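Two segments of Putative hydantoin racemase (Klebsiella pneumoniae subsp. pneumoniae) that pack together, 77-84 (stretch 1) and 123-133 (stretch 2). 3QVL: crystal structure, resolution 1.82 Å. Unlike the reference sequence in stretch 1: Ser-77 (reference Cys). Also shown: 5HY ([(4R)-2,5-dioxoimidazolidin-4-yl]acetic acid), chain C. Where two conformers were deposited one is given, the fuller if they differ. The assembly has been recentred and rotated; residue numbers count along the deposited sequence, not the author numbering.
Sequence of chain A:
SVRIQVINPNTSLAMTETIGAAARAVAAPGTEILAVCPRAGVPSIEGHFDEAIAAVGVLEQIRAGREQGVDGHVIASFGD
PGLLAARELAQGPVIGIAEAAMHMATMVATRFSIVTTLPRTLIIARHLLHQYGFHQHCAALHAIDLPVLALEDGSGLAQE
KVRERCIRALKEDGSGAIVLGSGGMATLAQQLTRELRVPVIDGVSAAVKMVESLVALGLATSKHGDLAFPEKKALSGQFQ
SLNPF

Stretch 1, residues 77-84: SFGDPGLL
Stretch 2 (123-133) IIARHLLHQYG

A folded loop lies against one side of a helix and meets it with both backbone and side-chain atoms. Residues 77-84 make two successive turns. The first, type I, runs from Ser-77 to Asp-80 and is closed by Asp-80 N to Ser-77 O at 2.9 Å; Phe-78 sits at phi/psi -67/-5 and Gly-79 at -93/-3. The second, type II, runs from Asp-80 to Leu-83 and closes through a weak bond, Leu-83 N to Asp-80 O at 3.3 Å. Asp-80 itself takes a left-handed 44/51, Pro-81 is at -64/133, and Gly-82, the N-cap, at 68/26 favours glycine by its positive phi; a helix follows at Leu-83. Stretch 2 is helical from Ile-123 to Tyr-132, with i to i+4 bonds such as Tyr-132 N to Leu-128 O at 2.8 Å, and leaves the helix at Gly-133 (88/27). In register, Gly-79 CA stands 6.3 Å from Ile-124 CA. The stretches run in broadly the same sense: Phe-78 and Gly-79 meet Ala-125 and Ile-124, while Asp-80 and Leu-83 reach Tyr-132 further along.

One hydrogen bond joins the stretches. Tyr-132 (chi1 m, chi2 -30°) leaves its backbone sideways, but its ring carries OH to Asp-80 OD2, 2.7 Å away, with the tyrosine as donor. Asp-80 OD2 lies at the edge of the Tyr-132 ring, near its plane. Asp-80 points toward the helix and uses chi1 m, chi2 -11°.

Leu-128 (m, t) points toward the loop, and its CD1 methyl makes van der Waals contacts with two backbone carbonyl oxygens, 3.3 Å from Phe-78 O and 3.5 Å from Gly-79 O. Gly-79 CA meets Ile-124 CG2 at 4.0 Å, with Ile-124 (m, t) pointing toward the loop. A CB built ideally on Gly-79 would fall 3.4 Å from Ile-124 CG2, a tight fit, so the bare backbone suits this close approach.

Two apolar side-chain pairs complete the packing. Phe-78 (chi1 t, chi2 72°) starts sideways but brings its ring edge to the helix, CE2 lying 4.1 Å from Ala-125 CB. Leu-83 (t, p) points toward the helix and places CD2 3.4 Å from Tyr-132 OH and 4.2 Å from Tyr-132 CZ.

On the helix, Ile-124, Leu-128 and Tyr-132 are spaced by four, and Ala-125 lies three before Leu-128; together the stretches bury 267 Å².

Phe-78 N donates to 5HY O at 2.9 Å (160°), and Ser-77 OG (chi1 t) lies 3.1 Å from 5HY C. Ser-77 replaces the reference cysteine.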

# COMPACT_ATOMS: atom_id res chain seq x y z
N SER A 77 -1.63 26.35 -8.58
CA SER A 77 -1.91 26.25 -7.14
C SER A 77 -1.49 24.86 -6.67
O SER A 77 -1.69 23.87 -7.39
CB SER A 77 -3.39 26.49 -6.85
OG SER A 77 -3.65 26.44 -5.46
N PHE A 78 -0.92 24.78 -5.47
CA PHE A 78 -0.36 23.52 -4.96
C PHE A 78 -1.36 22.38 -4.67
O PHE A 78 -0.95 21.26 -4.34
CB PHE A 78 0.53 23.79 -3.74
CG PHE A 78 1.54 22.70 -3.47
CD1 PHE A 78 2.64 22.54 -4.31
CD2 PHE A 78 1.38 21.84 -2.39
CE1 PHE A 78 3.57 21.53 -4.06
CE2 PHE A 78 2.31 20.83 -2.14
CZ PHE A 78 3.41 20.68 -2.98
N GLY A 79 -2.65 22.65 -4.81
CA GLY A 79 -3.65 21.60 -4.71
C GLY A 79 -4.02 21.01 -6.06
O GLY A 79 -4.81 20.07 -6.14
N ASP A 80 -3.43 21.57 -7.12
CA ASP A 80 -3.74 21.22 -8.51
C ASP A 80 -5.26 21.10 -8.77
O ASP A 80 -5.71 20.10 -9.33
CB ASP A 80 -3.02 19.93 -8.93
CG ASP A 80 -1.51 20.04 -8.86
OD1 ASP A 80 -0.98 21.16 -8.69
OD2 ASP A 80 -0.83 18.99 -8.98
N PRO A 81 -6.04 22.13 -8.38
CA PRO A 81 -7.50 22.02 -8.47
C PRO A 81 -8.00 21.88 -9.90
O PRO A 81 -7.55 22.62 -10.80
CB PRO A 81 -7.99 23.34 -7.85
CG PRO A 81 -6.87 24.29 -8.05
CD PRO A 81 -5.62 23.47 -7.92
N GLY A 82 -8.90 20.93 -10.11
CA GLY A 82 -9.51 20.69 -11.41
C GLY A 82 -8.58 20.14 -12.47
O GLY A 82 -8.82 20.33 -13.66
N LEU A 83 -7.52 19.45 -12.05
CA LEU A 83 -6.50 18.95 -12.98
C LEU A 83 -7.06 18.01 -14.04
O LEU A 83 -6.84 18.22 -15.24
CB LEU A 83 -5.34 18.28 -12.22
CG LEU A 83 -4.19 17.70 -13.07
CD1 LEU A 83 -3.40 18.80 -13.79
CD2 LEU A 83 -3.26 16.86 -12.21
N LEU A 84 -7.79 16.98 -13.61
CA LEU A 84 -8.34 15.99 -14.53
C LEU A 84 -9.51 16.55 -15.35
O LEU A 84 -9.70 16.18 -16.50
CB LEU A 84 -8.73 14.71 -13.79
CG LEU A 84 -7.59 13.95 -13.09
CD1 LEU A 84 -8.10 12.67 -12.46
CD2 LEU A 84 -6.43 13.66 -14.04
N ILE A 123 -3.45 18.39 4.54
CA ILE A 123 -4.27 17.23 4.17
C ILE A 123 -4.48 17.14 2.65
O ILE A 123 -4.51 16.04 2.09
CB ILE A 123 -5.63 17.21 4.94
CG1 ILE A 123 -6.33 15.85 4.79
CG2 ILE A 123 -6.56 18.35 4.51
CD1 ILE A 123 -5.69 14.72 5.59
N ILE A 124 -4.60 18.29 2.00
CA ILE A 124 -4.74 18.37 0.54
C ILE A 124 -3.46 17.87 -0.14
O ILE A 124 -3.52 17.13 -1.12
CB ILE A 124 -5.11 19.80 0.07
CG1 ILE A 124 -6.46 20.23 0.66
CG2 ILE A 124 -5.13 19.90 -1.46
CD1 ILE A 124 -6.78 21.71 0.53
N ALA A 125 -2.31 18.28 0.40
CA ALA A 125 -1.01 17.83 -0.10
C ALA A 125 -0.80 16.34 0.14
O ALA A 125 -0.22 15.65 -0.70
CB ALA A 125 0.11 18.65 0.52
N ARG A 126 -1.27 15.85 1.29
CA ARG A 126 -1.21 14.42 1.63
C ARG A 126 -2.00 13.58 0.63
O ARG A 126 -1.53 12.53 0.18
CB ARG A 126 -1.74 14.16 3.04
CG ARG A 126 -0.84 14.62 4.16
CD ARG A 126 -1.42 14.24 5.52
NE ARG A 126 -0.99 15.15 6.57
CZ ARG A 126 0.12 15.00 7.29
NH1 ARG A 126 0.42 15.90 8.23
NH2 ARG A 126 0.93 13.97 7.09
N HIS A 127 -3.20 14.05 0.30
CA HIS A 127 -4.07 13.38 -0.66
C HIS A 127 -3.43 13.30 -2.05
O HIS A 127 -3.52 12.26 -2.72
CB HIS A 127 -5.43 14.09 -0.75
N LEU A 128 -2.78 14.39 -2.46
CA LEU A 128 -2.09 14.44 -3.76
C LEU A 128 -0.89 13.50 -3.81
O LEU A 128 -0.62 12.89 -4.85
CB LEU A 128 -1.67 15.87 -4.10
CG LEU A 128 -2.75 16.88 -4.50
CD1 LEU A 128 -2.08 18.17 -4.93
CD2 LEU A 128 -3.65 16.36 -5.62
N LEU A 129 -0.16 13.40 -2.70
CA LEU A 129 0.95 12.46 -2.58
C LEU A 129 0.49 11.03 -2.85
O LEU A 129 1.14 10.28 -3.58
CB LEU A 129 1.61 12.55 -1.20
CG LEU A 129 2.54 13.73 -0.91
CD1 LEU A 129 2.82 13.81 0.58
CD2 LEU A 129 3.84 13.62 -1.69
N HIS A 130 -0.64 10.65 -2.25
CA HIS A 130 -1.23 9.33 -2.45
C HIS A 130 -1.76 9.15 -3.87
O HIS A 130 -1.54 8.11 -4.49
CB HIS A 130 -2.35 9.08 -1.43
CG HIS A 130 -1.85 8.78 -0.05
ND1 HIS A 130 -1.19 7.61 0.26
CD2 HIS A 130 -1.93 9.49 1.10
CE1 HIS A 130 -0.87 7.62 1.54
NE2 HIS A 130 -1.31 8.74 2.08
N GLN A 131 -2.45 10.17 -4.38
CA GLN A 131 -3.02 10.14 -5.73
C GLN A 131 -1.94 10.01 -6.81
O GLN A 131 -2.10 9.23 -7.75
CB GLN A 131 -3.88 11.38 -5.98
N TYR A 132 -0.86 10.77 -6.66
CA TYR A 132 0.23 10.76 -7.64
C TYR A 132 1.21 9.60 -7.42
O TYR A 132 1.99 9.27 -8.31
CB TYR A 132 0.99 12.10 -7.64
CG TYR A 132 0.15 13.31 -8.00
CD1 TYR A 132 -0.96 13.21 -8.84
CD2 TYR A 132 0.48 14.57 -7.50
CE1 TYR A 132 -1.72 14.33 -9.17
CE2 TYR A 132 -0.28 15.70 -7.82
CZ TYR A 132 -1.38 15.56 -8.65
OH TYR A 132 -2.13 16.67 -8.97
N GLY A 133 1.16 9.01 -6.22
CA GLY A 133 1.98 7.85 -5.88
C GLY A 133 3.36 8.18 -5.33
O GLY A 133 4.29 7.38 -5.46
C 5HY C . -1.41 27.81 -3.74
N 5HY C . -3.24 28.02 -2.36
O 5HY C . -0.40 27.41 -4.31
CA 5HY C . -2.18 27.06 -2.66
CB 5HY C . -1.32 26.73 -1.43
CG 5HY C . -0.49 27.89 -0.85
OAB 5HY C . -3.85 30.04 -3.19
NAF 5HY C . -2.03 28.97 -3.99
CAI 5HY C . -3.09 29.07 -3.18
OD1 5HY C . 0.03 27.69 0.27
OD2 5HY C . -0.38 28.94 -1.51